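Local coordinates for protein putative NAD(P)H nitroreductase MhqN (Bacillus subtilis, PDB 3BEM) that binds FMN as a homodimeric putative NAD(P)H nitroreductase and may contribute to the breakdown of aromatic compounds, at residues B[94-99]-B[139-143]. The protein carries 3 engineered substitutions. Sequence-based numbering, arbitrary orientation.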
ATOM      1  N   GLY B  94       3.230  -3.294  11.391  1.00 15.52           N
ATOM      2  CA  GLY B  94       2.328  -2.214  11.673  1.00 15.96           C
ATOM      3  C   GLY B  94       2.001  -2.149  13.152  1.00 14.74           C
ATOM      4  O   GLY B  94       1.561  -3.128  13.750  1.00 16.27           O
ATOM      5  N   ASP B  95       2.228  -0.996  13.757  1.00 17.22           N
ATOM      6  CA  ASP B  95       1.899  -0.812  15.178  1.00 16.77           C
ATOM      7  C   ASP B  95       0.395  -0.679  15.404  1.00 15.10           C
ATOM      8  O   ASP B  95      -0.212   0.316  15.031  1.00 17.17           O
ATOM      9  CB  ASP B  95       2.604   0.423  15.656  1.00 18.63           C
ATOM     10  CG  ASP B  95       2.574   0.611  17.133  1.00 21.57           C
ATOM     11  OD1 ASP B  95       1.984  -0.196  17.865  1.00 19.49           O
ATOM     12  OD2 ASP B  95       3.219   1.604  17.574  1.00 22.06           O
ATOM     13  N   LYS B  96      -0.188  -1.682  16.078  1.00 17.36           N
ATOM     14  CA  LYS B  96      -1.592  -1.665  16.457  1.00 18.31           C
ATOM     15  C   LYS B  96      -1.903  -0.616  17.530  1.00 18.56           C
ATOM     16  O   LYS B  96      -3.064  -0.246  17.724  1.00 20.36           O
ATOM     17  CB  LYS B  96      -2.012  -3.057  16.928  1.00 18.25           C
ATOM     18  CG  LYS B  96      -2.030  -4.093  15.821  1.00 20.49           C
ATOM     19  CD  LYS B  96      -2.387  -5.499  16.307  1.00 23.79           C
ATOM     20  CE  LYS B  96      -1.342  -6.121  17.157  1.00 24.71           C
ATOM     21  NZ  LYS B  96      -1.669  -7.561  17.483  1.00 25.00           N
ATOM     22  N   GLN B  97      -0.886  -0.107  18.193  1.00 17.14           N
ATOM     23  CA  GLN B  97      -1.036   0.986  19.195  1.00 19.04           C
ATOM     24  C   GLN B  97      -0.408   2.304  18.717  1.00 19.16           C
ATOM     25  O   GLN B  97      -0.001   3.145  19.526  1.00 17.49           O
ATOM     26  CB  GLN B  97      -0.406   0.549  20.538  1.00 21.85           C
ATOM     27  CG  GLN B  97      -1.007  -0.716  21.090  1.00 26.77           C
ATOM     28  CD  GLN B  97      -2.524  -0.615  21.272  1.00 32.48           C
ATOM     29  OE1 GLN B  97      -3.267  -1.502  20.868  1.00 47.77           O
ATOM     30  NE2 GLN B  97      -2.979   0.479  21.860  1.00 40.28           N
ATOM     31  N   ALA B  98      -0.326   2.477  17.379  1.00 18.73           N
ATOM     32  CA  ALA B  98       0.312   3.686  16.783  1.00 18.94           C
ATOM     33  C   ALA B  98      -0.262   4.979  17.354  1.00 18.03           C
ATOM     34  O   ALA B  98       0.447   5.950  17.552  1.00 18.48           O
ATOM     35  CB  ALA B  98       0.155   3.694  15.244  1.00 18.21           C
ATOM     36  N   TYR B  99      -1.553   4.982  17.641  1.00 17.48           N
ATOM     37  CA  TYR B  99      -2.204   6.193  18.043  1.00 18.97           C
ATOM     38  C   TYR B  99      -1.680   6.743  19.360  1.00 19.77           C
ATOM     39  O   TYR B  99      -1.804   7.932  19.629  1.00 19.10           O
ATOM     40  CB  TYR B  99      -3.699   5.952  18.143  1.00 19.80           C
ATOM     41  CG  TYR B  99      -4.094   5.022  19.260  1.00 20.87           C
ATOM     42  CD1 TYR B  99      -4.085   3.639  19.075  1.00 23.35           C
ATOM     43  CD2 TYR B  99      -4.449   5.509  20.510  1.00 23.04           C
ATOM     44  CE1 TYR B  99      -4.439   2.788  20.093  1.00 25.19           C
ATOM     45  CE2 TYR B  99      -4.790   4.648  21.537  1.00 29.73           C
ATOM     46  CZ  TYR B  99      -4.793   3.289  21.301  1.00 25.94           C
ATOM     47  OH  TYR B  99      -5.123   2.443  22.324  1.00 30.91           O
ATOM     48  N   LYS B 139      -7.905  -0.743  14.945  1.00 16.46           N
ATOM     49  CA  LYS B 139      -6.491  -0.573  15.238  1.00 16.83           C
ATOM     50  C   LYS B 139      -5.638  -1.515  14.417  1.00 16.77           C
ATOM     51  O   LYS B 139      -4.593  -1.137  13.908  1.00 16.50           O
ATOM     52  CB  LYS B 139      -6.201  -0.806  16.727  1.00 20.33           C
ATOM     53  CG  LYS B 139      -6.770   0.275  17.668  1.00 18.22           C
ATOM     54  CD  LYS B 139      -6.576  -0.129  19.098  1.00 20.65           C
ATOM     55  CE  LYS B 139      -7.322   0.780  20.028  1.00 28.62           C
ATOM     56  NZ  LYS B 139      -7.121   0.302  21.443  1.00 29.93           N
ATOM     57  N   ARG B 140      -6.101  -2.762  14.281  1.00 18.25           N
ATOM     58  CA  ARG B 140      -5.374  -3.745  13.490  1.00 16.69           C
ATOM     59  C   ARG B 140      -5.516  -3.473  11.990  1.00 16.92           C
ATOM     60  O   ARG B 140      -4.537  -3.635  11.243  1.00 17.88           O
ATOM     61  CB  ARG B 140      -5.871  -5.155  13.859  1.00 17.65           C
ATOM     62  CG  ARG B 140      -5.150  -6.255  13.148  1.00 23.11           C
ATOM     63  CD  ARG B 140      -5.455  -7.614  13.768  1.00 23.62           C
ATOM     64  NE  ARG B 140      -4.744  -8.586  12.978  1.00 21.59           N
ATOM     65  CZ  ARG B 140      -5.227  -9.153  11.892  1.00 23.93           C
ATOM     66  NH1 ARG B 140      -6.470  -8.933  11.513  1.00 21.44           N
ATOM     67  NH2 ARG B 140      -4.441  -9.961  11.186  1.00 23.01           N
ATOM     68  N   ASP B 141      -6.722  -3.124  11.554  1.00 15.49           N
ATOM     69  CA  ASP B 141      -6.946  -2.726  10.159  1.00 15.21           C
ATOM     70  C   ASP B 141      -5.964  -1.605   9.770  1.00 15.31           C
ATOM     71  O   ASP B 141      -5.404  -1.625   8.663  1.00 16.62           O
ATOM     72  CB  ASP B 141      -8.342  -2.167   9.933  1.00 16.03           C
ATOM     73  CG  ASP B 141      -9.448  -3.175  10.049  1.00 21.60           C
ATOM     74  OD1 ASP B 141      -9.152  -4.391  10.138  1.00 26.64           O
ATOM     75  OD2 ASP B 141     -10.624  -2.704  10.043  1.00 23.70           O
ATOM     76  N   GLU B 142      -5.805  -0.647  10.681  1.00 14.48           N
ATOM     77  CA  GLU B 142      -4.952   0.522  10.462  1.00 17.39           C
ATOM     78  C   GLU B 142      -3.497   0.133  10.372  1.00 16.74           C
ATOM     79  O   GLU B 142      -2.751   0.657   9.524  1.00 16.56           O
ATOM     80  CB  GLU B 142      -5.185   1.561  11.578  1.00 16.88           C
ATOM     81  CG  GLU B 142      -6.392   2.416  11.278  1.00 16.93           C
ATOM     82  CD  GLU B 142      -6.153   3.366  10.100  1.00 20.52           C
ATOM     83  OE1 GLU B 142      -5.468   4.394  10.264  1.00 20.56           O
ATOM     84  OE2 GLU B 142      -6.639   3.072   8.999  1.00 20.26           O
ATOM     85  N   ALA B 143      -3.099  -0.832  11.183  1.00 14.04           N
ATOM     86  CA  ALA B 143      -1.744  -1.403  11.130  1.00 15.72           C
ATOM     87  C   ALA B 143      -1.479  -1.977   9.736  1.00 15.13           C
ATOM     88  O   ALA B 143      -0.434  -1.711   9.142  1.00 15.99           O
ATOM     89  CB  ALA B 143      -1.590  -2.477  12.171  1.00 16.37           C
TER
HETATM   90  O   HOH W   1      -2.807   1.093  14.212  1.00 20.89           O
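The end of strand 88-95 and the turn after it run along the first turns of helix 136-161, with the CA atoms of G94 and A143 4.2 Å apart and those of K96 and K139 5.2 Å apart. A143 CB packs on the backbone of G94, 3.6 Å from its O. One water donates to both D95 O and K139 O, bridging strand end and helix. K96 lies against the helix, its CG 4.0 Å from A143 CB and close to R140 CA. This is the nitroreductase fold, in which the long helix packs on the antiparallel sheet and also reaches the second subunit: R140 forms a salt bridge with D141 of the second subunit and another with E187 of its own chain. D95 to A98 form a type I turn. D95 OD1 adds an Asx turn, accepting from Q97 N at 2.9 Å from above the carboxylate plane. The K139 chain is extended beyond CG, which carries NZ out to the Y99 hydroxyl. Its CB sits 3.3 Å from K96 O, and its CE lies obliquely by the Y99 ring, 3.5 Å from CE1. Y99 CG sits between the backbone N and the carbonyl carbon (chi1 68°), which brings CE1 and OH against the lysine chain. The chain ends with NZ donating to Y99 OH at 3.1 Å, while E136 and E132 form salt bridges with the same NZ. A leucine in place of K139 would probably leave both glutamates without their positive mate and Y99 OH without this donor.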